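Local coordinates for GAF domain-containing protein (Thermoplasma acidophilum, PDB 4MN7) that probably reduces free methionine-R-sulfoxide to methionine, as a type II member of the GAF-domain reductases, at residues A7-K19 with F30-V44. The protein carries 1 engineered substitution. Sequence-based numbering, arbitrary orientation.
Sequences ARSQMQAACQYLK and FYVLEHGKLKLEAFV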
# COMPACT_ATOMS: atom_id res chain seq x y z
N ALA A 7 6.36 4.21 -1.06
CA ALA A 7 5.45 4.15 0.07
C ALA A 7 4.61 5.38 0.18
O ALA A 7 3.39 5.32 0.48
CB ALA A 7 6.17 3.86 1.39
N ARG A 8 5.24 6.53 -0.03
CA ARG A 8 4.46 7.77 0.08
C ARG A 8 3.39 7.86 -0.98
O ARG A 8 2.28 8.36 -0.67
CB ARG A 8 5.37 9.02 0.04
CG ARG A 8 4.59 10.30 0.24
CD ARG A 8 5.41 11.53 -0.09
NE ARG A 8 5.94 12.04 1.17
CZ ARG A 8 7.17 11.89 1.56
NH1 ARG A 8 8.01 11.27 0.78
NH2 ARG A 8 7.56 12.36 2.71
N SER A 9 3.66 7.38 -2.22
CA SER A 9 2.62 7.40 -3.24
C SER A 9 1.47 6.41 -2.90
O SER A 9 0.30 6.72 -3.16
CB SER A 9 3.15 7.23 -4.72
OG SER A 9 3.24 5.90 -5.18
N GLN A 10 1.79 5.25 -2.32
CA GLN A 10 0.74 4.34 -1.79
C GLN A 10 -0.13 5.02 -0.75
O GLN A 10 -1.34 4.96 -0.80
CB GLN A 10 1.35 3.09 -1.20
CG GLN A 10 1.96 2.17 -2.23
CD GLN A 10 0.89 1.58 -3.17
OE1 GLN A 10 0.02 0.86 -2.71
NE2 GLN A 10 0.97 1.90 -4.43
N MET A 11 0.49 5.66 0.24
CA MET A 11 -0.26 6.34 1.31
C MET A 11 -1.12 7.44 0.73
O MET A 11 -2.28 7.65 1.11
CB MET A 11 0.72 6.94 2.36
CG MET A 11 1.30 5.90 3.29
SD MET A 11 2.32 6.63 4.61
CE MET A 11 3.75 6.47 3.72
N GLN A 12 -0.54 8.18 -0.18
CA GLN A 12 -1.28 9.22 -0.89
C GLN A 12 -2.52 8.69 -1.63
O GLN A 12 -3.65 9.21 -1.48
CB GLN A 12 -0.32 9.90 -1.85
CG GLN A 12 -0.81 11.25 -2.28
CD GLN A 12 -0.88 12.20 -1.13
OE1 GLN A 12 0.07 12.37 -0.36
NE2 GLN A 12 -2.03 12.81 -0.99
N ALA A 13 -2.33 7.60 -2.36
CA ALA A 13 -3.44 6.91 -3.06
C ALA A 13 -4.47 6.39 -2.03
O ALA A 13 -5.67 6.50 -2.25
CB ALA A 13 -2.93 5.73 -3.88
N ALA A 14 -4.00 5.87 -0.89
CA ALA A 14 -4.95 5.48 0.18
C ALA A 14 -5.79 6.67 0.72
O ALA A 14 -7.01 6.57 0.93
CB ALA A 14 -4.21 4.76 1.30
N CYS A 15 -5.14 7.80 0.99
CA CYS A 15 -5.90 9.00 1.44
C CYS A 15 -6.92 9.42 0.37
O CYS A 15 -8.00 9.79 0.67
CB CYS A 15 -4.96 10.18 1.74
SG CYS A 15 -3.67 9.95 3.01
N GLN A 16 -6.57 9.30 -0.90
CA GLN A 16 -7.45 9.69 -1.98
C GLN A 16 -8.66 8.75 -2.05
O GLN A 16 -9.79 9.20 -2.10
CB GLN A 16 -6.65 9.71 -3.32
CG GLN A 16 -7.35 10.24 -4.57
CD GLN A 16 -8.00 11.62 -4.40
OE1 GLN A 16 -9.20 11.75 -4.63
NE2 GLN A 16 -7.23 12.62 -4.00
N TYR A 17 -8.42 7.43 -2.09
CA TYR A 17 -9.50 6.50 -1.98
C TYR A 17 -10.38 6.77 -0.76
O TYR A 17 -11.61 6.83 -0.83
CB TYR A 17 -8.95 5.05 -1.97
CG TYR A 17 -10.01 3.99 -1.84
CD1 TYR A 17 -10.48 3.66 -0.59
CD2 TYR A 17 -10.56 3.33 -2.96
CE1 TYR A 17 -11.45 2.68 -0.42
CE2 TYR A 17 -11.57 2.34 -2.80
CZ TYR A 17 -12.00 2.03 -1.51
OH TYR A 17 -12.93 1.05 -1.17
N LEU A 18 -9.77 6.95 0.40
CA LEU A 18 -10.60 7.17 1.60
C LEU A 18 -11.53 8.40 1.49
O LEU A 18 -12.66 8.39 1.95
CB LEU A 18 -9.73 7.23 2.88
CG LEU A 18 -9.18 5.84 3.23
CD1 LEU A 18 -8.04 5.94 4.23
CD2 LEU A 18 -10.26 4.88 3.74
N LYS A 19 -10.99 9.46 0.92
CA LYS A 19 -11.74 10.71 0.82
C LYS A 19 -12.77 10.66 -0.29
O LYS A 19 -13.93 10.97 -0.08
CB LYS A 19 -10.77 11.87 0.63
CG LYS A 19 -11.47 13.21 0.72
CD LYS A 19 -10.51 14.36 0.49
CE LYS A 19 -11.24 15.56 -0.09
NZ LYS A 19 -12.24 15.96 0.92
N PHE A 30 -1.99 10.52 6.99
CA PHE A 30 -1.17 9.61 7.67
C PHE A 30 -0.09 10.38 8.41
O PHE A 30 0.76 11.10 7.78
CB PHE A 30 -0.49 8.61 6.76
CG PHE A 30 -1.40 7.52 6.18
CD1 PHE A 30 -2.35 7.81 5.23
CD2 PHE A 30 -1.23 6.19 6.53
CE1 PHE A 30 -3.16 6.79 4.68
CE2 PHE A 30 -2.00 5.19 5.95
CZ PHE A 30 -2.98 5.51 5.03
N TYR A 31 -0.10 10.17 9.72
CA TYR A 31 0.96 10.62 10.58
C TYR A 31 1.81 9.45 10.95
O TYR A 31 1.28 8.38 11.23
CB TYR A 31 0.41 11.24 11.87
CG TYR A 31 -0.19 12.61 11.68
CD1 TYR A 31 0.61 13.75 11.77
CD2 TYR A 31 -1.54 12.77 11.46
CE1 TYR A 31 0.09 14.99 11.57
CE2 TYR A 31 -2.09 14.01 11.33
CZ TYR A 31 -1.26 15.14 11.38
OH TYR A 31 -1.80 16.39 11.22
N VAL A 32 3.12 9.66 10.98
CA VAL A 32 4.02 8.58 11.29
C VAL A 32 4.95 8.99 12.40
O VAL A 32 5.34 10.15 12.44
CB VAL A 32 4.90 8.21 10.11
CG1 VAL A 32 5.76 6.95 10.44
CG2 VAL A 32 4.05 8.02 8.86
N LEU A 33 5.31 8.06 13.29
CA LEU A 33 6.25 8.37 14.39
C LEU A 33 7.67 8.35 13.90
O LEU A 33 8.13 7.35 13.35
CB LEU A 33 6.13 7.37 15.54
CG LEU A 33 4.89 7.48 16.41
CD1 LEU A 33 4.69 6.20 17.23
CD2 LEU A 33 4.98 8.71 17.36
N GLU A 34 8.35 9.49 14.06
CA GLU A 34 9.68 9.66 13.61
C GLU A 34 10.38 10.32 14.78
O GLU A 34 9.96 11.40 15.18
CB GLU A 34 9.69 10.57 12.35
CG GLU A 34 8.93 9.90 11.19
CD GLU A 34 8.76 10.73 9.96
OE1 GLU A 34 9.54 11.68 9.87
OE2 GLU A 34 7.88 10.43 9.05
N HIS A 35 11.35 9.63 15.37
CA HIS A 35 12.11 10.12 16.55
C HIS A 35 11.19 10.63 17.67
O HIS A 35 11.43 11.67 18.31
CB HIS A 35 13.07 11.22 16.11
CG HIS A 35 14.01 10.78 15.04
ND1 HIS A 35 15.18 10.10 15.31
CD2 HIS A 35 13.93 10.88 13.70
CE1 HIS A 35 15.79 9.82 14.17
NE2 HIS A 35 15.04 10.27 13.17
N GLY A 36 10.13 9.89 17.90
CA GLY A 36 9.27 10.16 19.05
C GLY A 36 8.30 11.30 18.87
O GLY A 36 7.70 11.74 19.82
N LYS A 37 8.14 11.75 17.64
CA LYS A 37 7.13 12.71 17.32
C LYS A 37 6.36 12.33 16.05
O LYS A 37 6.91 11.71 15.10
CB LYS A 37 7.89 14.03 17.12
CG LYS A 37 7.06 15.24 16.82
CD LYS A 37 7.79 16.54 17.21
CE LYS A 37 9.10 16.81 16.50
NZ LYS A 37 9.80 17.94 17.22
N LEU A 38 5.10 12.69 16.00
CA LEU A 38 4.28 12.46 14.82
C LEU A 38 4.64 13.43 13.69
O LEU A 38 4.71 14.62 13.91
CB LEU A 38 2.79 12.58 15.16
CG LEU A 38 2.24 11.43 16.07
CD1 LEU A 38 0.96 11.80 16.78
CD2 LEU A 38 2.05 10.17 15.26
N LYS A 39 4.79 12.88 12.47
CA LYS A 39 5.04 13.64 11.28
C LYS A 39 4.05 13.31 10.17
O LYS A 39 3.95 12.20 9.78
CB LYS A 39 6.45 13.35 10.82
CG LYS A 39 6.91 14.07 9.57
CD LYS A 39 6.89 15.58 9.67
CE LYS A 39 6.98 16.26 8.28
NZ LYS A 39 7.96 15.56 7.38
N LEU A 40 3.34 14.30 9.65
CA LEU A 40 2.43 14.05 8.52
C LEU A 40 3.21 13.70 7.26
O LEU A 40 4.00 14.49 6.78
CB LEU A 40 1.61 15.29 8.25
CG LEU A 40 0.47 15.26 7.21
CD1 LEU A 40 -0.56 14.21 7.54
CD2 LEU A 40 -0.15 16.64 7.07
N GLU A 41 3.02 12.51 6.73
CA GLU A 41 3.72 12.15 5.52
C GLU A 41 2.85 12.07 4.24
O GLU A 41 3.36 12.02 3.15
CB GLU A 41 4.54 10.89 5.73
CG GLU A 41 5.55 11.02 6.87
CD GLU A 41 6.83 11.81 6.43
OE1 GLU A 41 6.85 12.37 5.33
OE2 GLU A 41 7.82 11.85 7.17
N ALA A 42 1.55 12.05 4.40
CA ALA A 42 0.65 12.11 3.28
C ALA A 42 -0.70 12.54 3.78
O ALA A 42 -1.11 12.20 4.93
CB ALA A 42 0.54 10.73 2.58
N PHE A 43 -1.41 13.28 2.93
CA PHE A 43 -2.80 13.66 3.19
C PHE A 43 -3.54 14.11 1.94
O PHE A 43 -2.93 14.58 1.00
CB PHE A 43 -2.88 14.85 4.15
CG PHE A 43 -2.44 16.15 3.55
CD1 PHE A 43 -1.09 16.40 3.32
CD2 PHE A 43 -3.37 17.11 3.22
CE1 PHE A 43 -0.68 17.57 2.73
CE2 PHE A 43 -2.98 18.30 2.66
CZ PHE A 43 -1.63 18.53 2.39
N VAL A 44 -4.85 14.04 1.99
CA VAL A 44 -5.69 14.71 1.02
C VAL A 44 -6.65 15.59 1.74
O VAL A 44 -7.24 15.21 2.77
CB VAL A 44 -6.46 13.69 0.14
CG1 VAL A 44 -7.46 14.39 -0.75
CG2 VAL A 44 -5.48 12.96 -0.76
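M11 lies over one face of the F30 ring, its CG 4.2 Å from the ring centroid and close to the ring normal, while its SD, set obliquely to the ring, makes a Met-aromatic contact and also touches F30 CB. The thiol of C15 meets the same ring differently, in plane at the edge, with SG 3.4 Å from F30 CD1. A14 CB touches the far end of the ring at CZ. The ring projects from the sheet toward helix 2-21 and is also touched by V135 of helix 118-136 and, beside it in the sheet, by I106.

These residues join helix 2-21 to the antiparallel sheet of the GAF domain, whose hairpin 27-44 turns through a type I' turn at E34 to K37. The segment of strand 37-44 runs 26° from the axis of helix segment 7-19 at a closest approach of 7.1 Å. A classic beta bulge at E41 and A42, opposite F30, lets both of these consecutive side chains point toward the helix. A42 CB fits against M11 CB (3.8 Å), and E41 meets R8.

The R8 chain leaves extended, CG opposite its own N (chi1 -177°), and bends at chi3, which brings NE to E41 O at 3.3 Å as a donor in the carbonyl plane. Its NH2 forms a salt bridge with E41 OE1 at 2.7 Å, whose hydrogen bond is weak because it is badly bent, the two planar groups turned 63° apart; NH1 pairs with E5. A leucine here would probably leave the carboxylates of E41 and E5 without their arginine partner and E41 O without this donor.

One helical turn on, Q12 NE2 donates to F43 O at 2.8 Å, nearly straight but from above the carbonyl plane. Beyond it V44 spreads its methyls: CG2 reaches C15 CB, and CG1 presses tightly on K19 CD, whose NZ continues to D26 O.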